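Local coordinates for SalCYP truncation (Salinispora tropica, PDB 7ABB), which belongs to the cytochrome P450 family, a largely helical haem-protein fold, and holds a heme c in its core, at residues A[99-104]-A[344-349]; A[138-143]-A[231-236]; A[147-152]-A[191-196]. All blocks are in the same frame, centred on the assembly; numbering follows the deposited sequence.

How the contacts relate
From the N terminus, the chain first leaves 99-104, beside the heme c, and returns to it at 344-349, so contact 1 closes the longest loop. Contact 2 lies within that loop, joining helix 130-147 to the end of helix 222-235. Contact 3, within contact 2's loop in turn, brings the turn after helix 130-147 against helix 182-199. The three are thus nested, and none cross. Contacts 1 and 2 both touch the heme c and also meet each other, helix 345-362 against helix 130-147. Contact 3 lies farther out and leans on contact 2 through its tryptophan, but it does not touch contact 1.

Contact 1. Residues A[99-104]-A[344-349]. With HEC (heme c), chain B.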
loop_
_atom_site.group_PDB
_atom_site.type_symbol
_atom_site.label_atom_id
_atom_site.label_comp_id
_atom_site.label_asym_id
_atom_site.label_seq_id
_atom_site.Cartn_x
_atom_site.Cartn_y
_atom_site.Cartn_z
ATOM N N PHE A 99 2.378 12.128 -9.393
ATOM C CA PHE A 99 2.630 11.396 -8.155
ATOM C C PHE A 99 3.821 11.939 -7.380
ATOM O O PHE A 99 4.385 11.219 -6.557
ATOM C CB PHE A 99 2.807 9.916 -8.478
ATOM C CG PHE A 99 1.554 9.299 -9.003
ATOM C CD1 PHE A 99 0.525 8.930 -8.160
ATOM C CD2 PHE A 99 1.371 9.153 -10.371
ATOM C CE1 PHE A 99 -0.658 8.397 -8.669
ATOM C CE2 PHE A 99 0.177 8.625 -10.870
ATOM C CZ PHE A 99 -0.819 8.249 -10.025
ATOM N N THR A 100 4.198 13.183 -7.600
ATOM C CA THR A 100 5.274 13.785 -6.838
ATOM C C THR A 100 4.822 14.228 -5.455
ATOM O O THR A 100 3.629 14.453 -5.209
ATOM C CB THR A 100 5.796 15.013 -7.551
ATOM O OG1 THR A 100 4.714 15.940 -7.712
ATOM C CG2 THR A 100 6.397 14.641 -8.895
ATOM N N PRO A 101 5.778 14.475 -4.559
ATOM C CA PRO A 101 5.427 15.161 -3.313
ATOM C C PRO A 101 4.737 16.486 -3.548
ATOM O O PRO A 101 3.776 16.798 -2.828
ATOM C CB PRO A 101 6.792 15.318 -2.615
ATOM C CG PRO A 101 7.591 14.206 -3.133
ATOM C CD PRO A 101 7.195 14.073 -4.578
ATOM N N GLN A 102 5.153 17.268 -4.545
ATOM C CA GLN A 102 4.498 18.551 -4.792
ATOM C C GLN A 102 3.043 18.356 -5.197
ATOM O O GLN A 102 2.164 19.095 -4.735
ATOM C CB GLN A 102 5.245 19.357 -5.857
ATOM C CG GLN A 102 4.640 20.747 -6.077
ATOM C CD GLN A 102 4.630 21.592 -4.798
ATOM O OE1 GLN A 102 5.679 21.873 -4.215
ATOM N NE2 GLN A 102 3.438 21.990 -4.352
ATOM N N ARG A 103 2.756 17.368 -6.053
ATOM C CA ARG A 103 1.363 17.094 -6.394
ATOM C C ARG A 103 0.562 16.701 -5.162
ATOM O O ARG A 103 -0.594 17.101 -5.012
ATOM C CB ARG A 103 1.257 15.988 -7.448
ATOM C CG ARG A 103 -0.217 15.657 -7.806
ATOM C CD ARG A 103 -0.536 16.000 -9.221
ATOM N NE ARG A 103 -1.958 16.008 -9.568
ATOM C CZ ARG A 103 -2.728 14.938 -9.755
ATOM N NH1 ARG A 103 -3.986 15.136 -10.132
ATOM N NH2 ARG A 103 -2.285 13.692 -9.551
ATOM N N ALA A 104 1.144 15.890 -4.280
ATOM C CA ALA A 104 0.433 15.514 -3.059
ATOM C C ALA A 104 0.102 16.740 -2.221
ATOM O O ALA A 104 -1.003 16.842 -1.668
ATOM C CB ALA A 104 1.277 14.536 -2.258
ATOM N N GLY A 344 2.841 5.675 -5.570
ATOM C CA GLY A 344 1.908 6.423 -4.745
ATOM C C GLY A 344 2.413 6.773 -3.365
ATOM O O GLY A 344 1.602 7.204 -2.530
ATOM N N ALA A 345 3.720 6.651 -3.100
ATOM C CA ALA A 345 4.198 6.783 -1.728
ATOM C C ALA A 345 3.895 8.165 -1.140
ATOM O O ALA A 345 3.414 8.267 -0.006
ATOM C CB ALA A 345 5.690 6.481 -1.669
ATOM N N ALA A 346 4.228 9.239 -1.860
ATOM C CA ALA A 346 3.963 10.580 -1.345
ATOM C C ALA A 346 2.476 10.775 -1.105
ATOM O O ALA A 346 2.068 11.409 -0.117
ATOM C CB ALA A 346 4.479 11.652 -2.300
ATOM N N TYR A 347 1.641 10.225 -1.989
ATOM C CA TYR A 347 0.196 10.440 -1.866
ATOM C C TYR A 347 -0.352 9.653 -0.687
ATOM O O TYR A 347 -1.218 10.150 0.041
ATOM C CB TYR A 347 -0.521 10.046 -3.167
ATOM C CG TYR A 347 -1.878 10.697 -3.344
ATOM C CD1 TYR A 347 -2.002 12.066 -3.279
ATOM C CD2 TYR A 347 -3.001 9.944 -3.624
ATOM C CE1 TYR A 347 -3.225 12.682 -3.453
ATOM C CE2 TYR A 347 -4.241 10.553 -3.807
ATOM C CZ TYR A 347 -4.339 11.923 -3.714
ATOM O OH TYR A 347 -5.552 12.571 -3.892
ATOM N N ALA A 348 0.113 8.418 -0.516
ATOM C CA ALA A 348 -0.290 7.616 0.639
ATOM C C ALA A 348 0.102 8.304 1.938
ATOM O O ALA A 348 -0.708 8.404 2.869
ATOM C CB ALA A 348 0.342 6.222 0.547
ATOM N N ARG A 349 1.344 8.780 2.032
ATOM C CA ARG A 349 1.790 9.513 3.213
ATOM C C ARG A 349 0.876 10.705 3.510
ATOM O O ARG A 349 0.501 10.948 4.667
ATOM C CB ARG A 349 3.222 9.987 3.016
ATOM C CG ARG A 349 4.268 8.904 3.177
ATOM C CD ARG A 349 5.627 9.428 2.808
ATOM N NE ARG A 349 6.639 8.517 3.319
ATOM C CZ ARG A 349 7.507 7.844 2.581
ATOM N NH1 ARG A 349 7.568 7.977 1.258
ATOM N NH2 ARG A 349 8.367 7.015 3.192
HETATM FE FE HEC B . 2.052 1.336 -3.924
HETATM C CHA HEC B . 4.168 -0.377 -6.029
HETATM C CHB HEC B . 3.400 -0.379 -1.283
HETATM C CHC HEC B . -0.019 3.060 -1.803
HETATM C CHD HEC B . 0.469 2.758 -6.582
HETATM N NA HEC B . 3.466 -0.086 -3.712
HETATM C C1A HEC B . 4.279 -0.646 -4.698
HETATM C C2A HEC B . 5.244 -1.566 -4.131
HETATM C C3A HEC B . 5.018 -1.541 -2.805
HETATM C C4A HEC B . 3.926 -0.638 -2.533
HETATM C CMA HEC B . 5.739 -2.345 -1.708
HETATM C CAA HEC B . 6.347 -2.374 -4.903
HETATM C CBA HEC B . 5.875 -3.729 -5.417
HETATM C CGA HEC B . 7.027 -4.448 -6.098
HETATM O O1A HEC B . 6.721 -5.522 -6.666
HETATM O O2A HEC B . 8.175 -3.935 -6.045
HETATM N NB HEC B . 1.708 1.302 -1.945
HETATM C C1B HEC B . 2.402 0.556 -1.011
HETATM C C2B HEC B . 1.924 0.935 0.285
HETATM C C3B HEC B . 1.000 1.903 0.138
HETATM C C4B HEC B . 0.829 2.132 -1.255
HETATM C CMB HEC B . 2.499 0.294 1.564
HETATM C CAB HEC B . 0.142 2.670 1.111
HETATM C CBB HEC B . 0.550 2.616 2.547
HETATM N NC HEC B . 0.499 2.632 -4.167
HETATM C C1C HEC B . -0.152 3.292 -3.150
HETATM C C2C HEC B . -1.042 4.268 -3.720
HETATM C C3C HEC B . -0.920 4.211 -5.066
HETATM C C4C HEC B . 0.037 3.166 -5.347
HETATM C CMC HEC B . -1.921 5.202 -2.887
HETATM C CAC HEC B . -1.640 4.986 -6.182
HETATM C CBC HEC B . -2.316 6.319 -5.860
HETATM N ND HEC B . 2.267 1.186 -5.903
HETATM C C1D HEC B . 1.485 1.889 -6.820
HETATM C C2D HEC B . 1.947 1.563 -8.132
HETATM C C3D HEC B . 3.075 0.601 -7.997
HETATM C C4D HEC B . 3.225 0.437 -6.567
HETATM C CMD HEC B . 1.353 2.105 -9.438
HETATM C CAD HEC B . 3.903 -0.057 -9.113
HETATM C CBD HEC B . 5.113 0.812 -9.359
HETATM C CGD HEC B . 6.024 0.159 -10.380
HETATM O O1D HEC B . 6.915 0.850 -10.918
HETATM O O2D HEC B . 5.833 -1.048 -10.633
HETATM O O HOH W 1 2.553 9.610 -4.735
HETATM O O HOH W 2 5.681 9.428 -4.552
#
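Ala346 and Pro101 make the tight part of this contact. The methyl CB of Ala346 points into the start of helix 101-106 and lies 3.8 Å from Pro101 CA, with the proline CG a little farther off. On the next turn Ala104 returns the approach, its CB 3.9 Å from Ala346 O, while its CA sits at the edge of the Tyr347 ring, near the ring plane. Small side chains on both sides let the two backbones come close: the CA atoms of Pro101 and Ala346 are 5.2 Å apart.

Toward Phe99 the fit is looser, and no hydrogen bond runs directly between the segments. Two waters bridge instead; each probably donates to Phe99 O, while one accepts from Ala346 N and the other from Tyr347 N. These N-H groups belong to the first turn of helix 345-362, which has no carbonyl of its own to offer them. Phe99 CG is anti to the carbonyl carbon (chi1 -66°), and CE1 of its ring lies 3.9 Å from HEC CBC. Gly344, last glycine of the P450 cysteine-loop signature, brings its bare CA to 3.6 Å from HEC C3C.

Pro101 is exposed, so the solvent side is at the proline. Tyr347, buried, bonds through OH to Asn142 O, and Arg349 NE forms a salt bridge with Glu273; the start of helix 345-362 thus touches helix 101-106 and is bonded to helices 130-147 and 268-278.

Contact 2. Residues A[138-143]-A[231-236]; sequences YVLENL and VLFLAG. With HEC (heme c), chain B.
Gly236, in the Ala-Gly-x-Asp signature of the long distal helix of P450s, meets Leu143 of helix 130-147 right beside the heme c. Helices 138-143 and 231-235 run nearly antiparallel (155°) with axes 11.0 Å apart, a wide gap that the leucine bridges. A chi1 of -178° sets Leu143 CG anti to the backbone N; beyond it the two methyls part. CD2 rests against the helix end, 3.7 Å from Leu232 O, whereas CD1 goes to the heme, 3.4 Å from HEC CBC. Both methyls lie about 4.0 Å from Gly236 CA, which has no side chain to hold them off.

One turn earlier, Val139 CG1 touches Gly236 O at 3.5 Å. That carbonyl also accepts from a water that donates to Val139 O as well, a polar link between the two segments, which have no direct hydrogen bond. Farther from the heme, Leu140 CD1 approaches the Phe233 ring obliquely at CE1.

Ala235 sets its CB over the porphyrin, 3.5 Å from HEC CHD, and Gly236 lies at the rim, by HEC CMC. An Ala/Gly-Gly-x-Asp/Glu signature set beside the haem is the textbook feature of this helix in cytochromes P450.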
loop_
_atom_site.group_PDB
_atom_site.type_symbol
_atom_site.label_atom_id
_atom_site.label_comp_id
_atom_site.label_asym_id
_atom_site.label_seq_id
_atom_site.Cartn_x
_atom_site.Cartn_y
_atom_site.Cartn_z
ATOM N N TYR A 138 -12.879 7.466 1.988
ATOM C CA TYR A 138 -11.921 8.571 2.027
ATOM C C TYR A 138 -10.777 8.340 1.049
ATOM O O TYR A 138 -10.497 9.178 0.184
ATOM C CB TYR A 138 -11.382 8.696 3.453
ATOM C CG TYR A 138 -10.159 9.536 3.653
ATOM C CD1 TYR A 138 -10.207 10.919 3.563
ATOM C CD2 TYR A 138 -8.935 8.946 3.940
ATOM C CE1 TYR A 138 -9.077 11.683 3.771
ATOM C CE2 TYR A 138 -7.825 9.698 4.159
ATOM C CZ TYR A 138 -7.887 11.048 4.109
ATOM O OH TYR A 138 -6.755 11.773 4.336
ATOM N N VAL A 139 -10.112 7.201 1.177
ATOM C CA VAL A 139 -8.963 6.897 0.339
ATOM C C VAL A 139 -9.373 6.791 -1.123
ATOM O O VAL A 139 -8.657 7.268 -2.015
ATOM C CB VAL A 139 -8.274 5.613 0.838
ATOM C CG1 VAL A 139 -7.211 5.141 -0.154
ATOM C CG2 VAL A 139 -7.634 5.869 2.193
ATOM N N LEU A 140 -10.498 6.131 -1.405
ATOM C CA LEU A 140 -10.926 6.004 -2.794
ATOM C C LEU A 140 -11.269 7.361 -3.393
ATOM O O LEU A 140 -10.932 7.627 -4.550
ATOM C CB LEU A 140 -12.104 5.049 -2.889
ATOM C CG LEU A 140 -12.695 4.851 -4.286
ATOM C CD1 LEU A 140 -11.658 4.371 -5.290
ATOM C CD2 LEU A 140 -13.872 3.881 -4.186
ATOM N N GLU A 141 -11.945 8.230 -2.639
ATOM C CA GLU A 141 -12.202 9.584 -3.134
ATOM C C GLU A 141 -10.886 10.269 -3.508
ATOM O O GLU A 141 -10.765 10.873 -4.586
ATOM C CB GLU A 141 -12.954 10.411 -2.085
ATOM C CG GLU A 141 -13.147 11.876 -2.489
ATOM C CD GLU A 141 -14.017 12.683 -1.545
ATOM O OE1 GLU A 141 -14.874 12.094 -0.832
ATOM O OE2 GLU A 141 -13.808 13.910 -1.506
ATOM N N ASN A 142 -9.892 10.184 -2.625
ATOM C CA ASN A 142 -8.599 10.797 -2.890
ATOM C C ASN A 142 -7.950 10.194 -4.133
ATOM O O ASN A 142 -7.336 10.910 -4.929
ATOM C CB ASN A 142 -7.659 10.604 -1.689
ATOM C CG ASN A 142 -8.155 11.275 -0.442
ATOM O OD1 ASN A 142 -8.798 12.324 -0.484
ATOM N ND2 ASN A 142 -7.835 10.664 0.702
ATOM N N LEU A 143 -8.030 8.867 -4.293
ATOM C CA LEU A 143 -7.457 8.211 -5.475
ATOM C C LEU A 143 -8.118 8.730 -6.746
ATOM O O LEU A 143 -7.441 9.070 -7.727
ATOM C CB LEU A 143 -7.645 6.699 -5.389
ATOM C CG LEU A 143 -7.062 5.865 -6.537
ATOM C CD1 LEU A 143 -5.572 6.020 -6.622
ATOM C CD2 LEU A 143 -7.441 4.405 -6.392
ATOM N N VAL A 231 -4.295 -1.053 -12.724
ATOM C CA VAL A 231 -3.286 -1.178 -11.670
ATOM C C VAL A 231 -3.429 -0.066 -10.647
ATOM O O VAL A 231 -3.338 -0.296 -9.434
ATOM C CB VAL A 231 -1.876 -1.187 -12.296
ATOM C CG1 VAL A 231 -0.815 -0.988 -11.234
ATOM C CG2 VAL A 231 -1.644 -2.471 -13.048
ATOM N N LEU A 232 -3.671 1.164 -11.111
ATOM C CA LEU A 232 -3.845 2.265 -10.179
ATOM C C LEU A 232 -5.010 2.012 -9.244
ATOM O O LEU A 232 -4.914 2.292 -8.046
ATOM C CB LEU A 232 -4.046 3.568 -10.948
ATOM C CG LEU A 232 -2.783 4.050 -11.655
ATOM C CD1 LEU A 232 -3.082 5.248 -12.507
ATOM C CD2 LEU A 232 -1.694 4.420 -10.670
ATOM N N PHE A 233 -6.114 1.477 -9.767
ATOM C CA PHE A 233 -7.249 1.170 -8.901
ATOM C C PHE A 233 -6.882 0.093 -7.893
ATOM O O PHE A 233 -7.193 0.211 -6.704
ATOM C CB PHE A 233 -8.445 0.722 -9.731
ATOM C CG PHE A 233 -9.661 0.404 -8.903
ATOM C CD1 PHE A 233 -10.543 1.397 -8.554
ATOM C CD2 PHE A 233 -9.920 -0.892 -8.487
ATOM C CE1 PHE A 233 -11.663 1.107 -7.781
ATOM C CE2 PHE A 233 -11.058 -1.180 -7.720
ATOM C CZ PHE A 233 -11.912 -0.183 -7.383
ATOM N N LEU A 234 -6.231 -0.976 -8.361
ATOM C CA LEU A 234 -5.954 -2.114 -7.488
ATOM C C LEU A 234 -4.881 -1.797 -6.448
ATOM O O LEU A 234 -4.891 -2.384 -5.354
ATOM C CB LEU A 234 -5.542 -3.320 -8.330
ATOM C CG LEU A 234 -6.645 -3.924 -9.203
ATOM C CD1 LEU A 234 -6.058 -5.011 -10.091
ATOM C CD2 LEU A 234 -7.778 -4.490 -8.373
ATOM N N ALA A 235 -3.950 -0.890 -6.772
ATOM C CA ALA A 235 -2.855 -0.519 -5.879
ATOM C C ALA A 235 -3.213 0.610 -4.924
ATOM O O ALA A 235 -2.610 0.720 -3.850
ATOM C CB ALA A 235 -1.642 -0.080 -6.699
ATOM N N GLY A 236 -4.168 1.464 -5.286
ATOM C CA GLY A 236 -4.301 2.745 -4.632
ATOM C C GLY A 236 -5.261 2.862 -3.460
ATOM O O GLY A 236 -5.417 3.982 -2.980
HETATM FE FE HEC B . 2.052 1.336 -3.924
HETATM C CHA HEC B . 4.168 -0.377 -6.029
HETATM C CHB HEC B . 3.400 -0.379 -1.283
HETATM C CHC HEC B . -0.019 3.060 -1.803
HETATM C CHD HEC B . 0.469 2.758 -6.582
HETATM N NA HEC B . 3.466 -0.086 -3.712
HETATM C C1A HEC B . 4.279 -0.646 -4.698
HETATM C C2A HEC B . 5.244 -1.566 -4.131
HETATM C C3A HEC B . 5.018 -1.541 -2.805
HETATM C C4A HEC B . 3.926 -0.638 -2.533
HETATM C CMA HEC B . 5.739 -2.345 -1.708
HETATM C CAA HEC B . 6.347 -2.374 -4.903
HETATM C CBA HEC B . 5.875 -3.729 -5.417
HETATM C CGA HEC B . 7.027 -4.448 -6.098
HETATM O O1A HEC B . 6.721 -5.522 -6.666
HETATM O O2A HEC B . 8.175 -3.935 -6.045
HETATM N NB HEC B . 1.708 1.302 -1.945
HETATM C C1B HEC B . 2.402 0.556 -1.011
HETATM C C2B HEC B . 1.924 0.935 0.285
HETATM C C3B HEC B . 1.000 1.903 0.138
HETATM C C4B HEC B . 0.829 2.132 -1.255
HETATM C CMB HEC B . 2.499 0.294 1.564
HETATM C CAB HEC B . 0.142 2.670 1.111
HETATM C CBB HEC B . 0.550 2.616 2.547
HETATM N NC HEC B . 0.499 2.632 -4.167
HETATM C C1C HEC B . -0.152 3.292 -3.150
HETATM C C2C HEC B . -1.042 4.268 -3.720
HETATM C C3C HEC B . -0.920 4.211 -5.066
HETATM C C4C HEC B . 0.037 3.166 -5.347
HETATM C CMC HEC B . -1.921 5.202 -2.887
HETATM C CAC HEC B . -1.640 4.986 -6.182
HETATM C CBC HEC B . -2.316 6.319 -5.860
HETATM N ND HEC B . 2.267 1.186 -5.903
HETATM C C1D HEC B . 1.485 1.889 -6.820
HETATM C C2D HEC B . 1.947 1.563 -8.132
HETATM C C3D HEC B . 3.075 0.601 -7.997
HETATM C C4D HEC B . 3.225 0.437 -6.567
HETATM C CMD HEC B . 1.353 2.105 -9.438
HETATM C CAD HEC B . 3.903 -0.057 -9.113
HETATM C CBD HEC B . 5.113 0.812 -9.359
HETATM C CGD HEC B . 6.024 0.159 -10.380
HETATM O O1D HEC B . 6.915 0.850 -10.918
HETATM O O2D HEC B . 5.833 -1.048 -10.633
HETATM O O HOH W 3 -5.491 6.719 -2.688
#

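Contact 3. Residues A[147-152]-A[191-196]; sequences VGWPLA and RRHVAR
Trp149 points the edge of its five-membered ring at the face of His193, an edge-to-face pair with centroids 4.5 Å apart and planes at 73°. CD1 does the touching: it stands over the centre of the imidazole, 3.6 Å from His193 CD2, with the indole NE1 alongside it. A chi1 of -173° sets His193 CG anti to its backbone N, and the side chain leaves helix 182-199 toward the turn.

Two more groups from the turn gather round the same imidazole. Gly148 O comes to its edge, near the ring plane, only 3.1 Å from His193 CE1, and Pro150 CD approaches obliquely, 3.9 Å from that same CE1. The proline ring continues to Arg196, where its CG lies over one face of the guanidinium, 3.8 Å from NE; the two side chains slide past each other in opposite directions. Beside the Gly148 carbonyl, a water in the ring plane lies 2.9 Å from His193 NE2 and donates to Val147 O. Val147 CG1 packs over one face of the indole, above its centre; Phe233 and Leu143 also touch the tryptophan.

No direct hydrogen bond joins the segments. The turn is held to helix 182-199 by ring packing, the proline on the guanidinium and a bridging water; the Gly148 O to CE1 approach is short and at most a weak attraction. Gly148 O has a conventional donor too, Arg197 NH2, whose charge would probably polarise that carbonyl further.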
loop_
_atom_site.group_PDB
_atom_site.type_symbol
_atom_site.label_atom_id
_atom_site.label_comp_id
_atom_site.label_asym_id
_atom_site.label_seq_id
_atom_site.Cartn_x
_atom_site.Cartn_y
_atom_site.Cartn_z
ATOM N N VAL A 147 -6.265 10.457 -9.921
ATOM C CA VAL A 147 -6.213 9.765 -11.200
ATOM C C VAL A 147 -7.101 10.433 -12.234
ATOM O O VAL A 147 -6.865 10.276 -13.424
ATOM C CB VAL A 147 -6.607 8.289 -11.028
ATOM C CG1 VAL A 147 -6.705 7.555 -12.346
ATOM C CG2 VAL A 147 -5.605 7.583 -10.122
ATOM N N GLY A 148 -8.111 11.177 -11.815
ATOM C CA GLY A 148 -9.013 11.838 -12.726
ATOM C C GLY A 148 -10.309 11.107 -12.990
ATOM O O GLY A 148 -10.916 11.319 -14.053
ATOM N N TRP A 149 -10.761 10.260 -12.064
ATOM C CA TRP A 149 -12.039 9.559 -12.199
ATOM C C TRP A 149 -13.163 10.413 -11.600
ATOM O O TRP A 149 -13.012 10.897 -10.470
ATOM C CB TRP A 149 -11.973 8.209 -11.483
ATOM C CG TRP A 149 -11.130 7.180 -12.168
ATOM C CD1 TRP A 149 -11.069 6.952 -13.506
ATOM C CD2 TRP A 149 -10.234 6.246 -11.556
ATOM N NE1 TRP A 149 -10.191 5.931 -13.780
ATOM C CE2 TRP A 149 -9.671 5.474 -12.597
ATOM C CE3 TRP A 149 -9.860 5.983 -10.236
ATOM C CZ2 TRP A 149 -8.734 4.476 -12.361
ATOM C CZ3 TRP A 149 -8.926 4.976 -9.996
ATOM C CH2 TRP A 149 -8.385 4.227 -11.060
ATOM N N PRO A 150 -14.273 10.626 -12.328
ATOM C CA PRO A 150 -15.362 11.490 -11.829
ATOM C C PRO A 150 -15.889 11.038 -10.469
ATOM O O PRO A 150 -16.247 9.872 -10.274
ATOM C CB PRO A 150 -16.443 11.362 -12.910
ATOM C CG PRO A 150 -15.724 10.956 -14.142
ATOM C CD PRO A 150 -14.578 10.076 -13.657
ATOM N N LEU A 151 -15.980 11.987 -9.529
ATOM C CA LEU A 151 -16.347 11.634 -8.162
ATOM C C LEU A 151 -17.785 11.142 -8.034
ATOM O O LEU A 151 -18.089 10.457 -7.050
ATOM C CB LEU A 151 -16.094 12.814 -7.224
ATOM C CG LEU A 151 -14.607 13.062 -6.906
ATOM C CD1 LEU A 151 -14.438 14.259 -5.985
ATOM C CD2 LEU A 151 -13.894 11.839 -6.284
ATOM N N ALA A 152 -18.653 11.422 -9.008
ATOM C CA ALA A 152 -19.980 10.822 -9.005
ATOM C C ALA A 152 -19.934 9.301 -9.051
ATOM O O ALA A 152 -20.920 8.659 -8.683
ATOM C CB ALA A 152 -20.804 11.352 -10.185
ATOM N N ARG A 191 -12.467 1.040 -19.400
ATOM C CA ARG A 191 -12.740 1.186 -20.830
ATOM C C ARG A 191 -13.628 2.393 -21.085
ATOM O O ARG A 191 -13.380 3.178 -22.008
ATOM C CB ARG A 191 -13.416 -0.073 -21.369
ATOM C CG ARG A 191 -12.471 -1.187 -21.702
ATOM C CD ARG A 191 -13.052 -2.100 -22.768
ATOM N NE ARG A 191 -14.245 -2.796 -22.293
ATOM C CZ ARG A 191 -14.224 -3.901 -21.556
ATOM N NH1 ARG A 191 -13.069 -4.450 -21.203
ATOM N NH2 ARG A 191 -15.360 -4.461 -21.169
ATOM N N ARG A 192 -14.673 2.548 -20.274
ATOM C CA ARG A 192 -15.563 3.692 -20.425
ATOM C C ARG A 192 -14.847 5.000 -20.105
ATOM O O ARG A 192 -15.119 6.023 -20.748
ATOM C CB ARG A 192 -16.803 3.517 -19.544
ATOM C CG ARG A 192 -17.821 2.481 -20.046
ATOM C CD ARG A 192 -19.065 2.470 -19.152
ATOM N NE ARG A 192 -20.208 1.757 -19.736
ATOM C CZ ARG A 192 -20.821 0.699 -19.196
ATOM N NH1 ARG A 192 -21.857 0.148 -19.823
ATOM N NH2 ARG A 192 -20.422 0.186 -18.035
ATOM N N HIS A 193 -13.923 4.990 -19.139
ATOM C CA HIS A 193 -13.197 6.208 -18.801
ATOM C C HIS A 193 -12.286 6.633 -19.949
ATOM O O HIS A 193 -12.206 7.817 -20.294
ATOM C CB HIS A 193 -12.379 6.010 -17.521
ATOM C CG HIS A 193 -11.755 7.273 -17.024
ATOM N ND1 HIS A 193 -12.505 8.350 -16.598
ATOM C CD2 HIS A 193 -10.458 7.655 -16.939
ATOM C CE1 HIS A 193 -11.692 9.332 -16.249
ATOM N NE2 HIS A 193 -10.445 8.932 -16.439
ATOM N N VAL A 194 -11.564 5.679 -20.531
ATOM C CA VAL A 194 -10.724 6.002 -21.680
ATOM C C VAL A 194 -11.573 6.638 -22.766
ATOM O O VAL A 194 -11.214 7.670 -23.341
ATOM C CB VAL A 194 -10.001 4.742 -22.182
ATOM C CG1 VAL A 194 -9.254 5.018 -23.499
ATOM C CG2 VAL A 194 -9.034 4.267 -21.135
ATOM N N ALA A 195 -12.740 6.055 -23.026
ATOM C CA ALA A 195 -13.590 6.561 -24.104
ATOM C C ALA A 195 -14.112 7.961 -23.790
ATOM O O ALA A 195 -14.237 8.799 -24.697
ATOM C CB ALA A 195 -14.753 5.599 -24.357
ATOM N N ARG A 196 -14.454 8.222 -22.525
ATOM C CA ARG A 196 -14.867 9.564 -22.120
ATOM C C ARG A 196 -13.791 10.591 -22.443
ATOM O O ARG A 196 -14.074 11.642 -23.032
ATOM C CB ARG A 196 -15.191 9.591 -20.622
ATOM C CG ARG A 196 -15.539 10.993 -20.077
ATOM C CD ARG A 196 -15.437 11.083 -18.558
ATOM N NE ARG A 196 -16.534 10.422 -17.865
ATOM C CZ ARG A 196 -17.756 10.922 -17.717
ATOM N NH1 ARG A 196 -18.083 12.098 -18.246
ATOM N NH2 ARG A 196 -18.663 10.225 -17.045
HETATM O O HOH W 4 -7.944 10.298 -15.887
#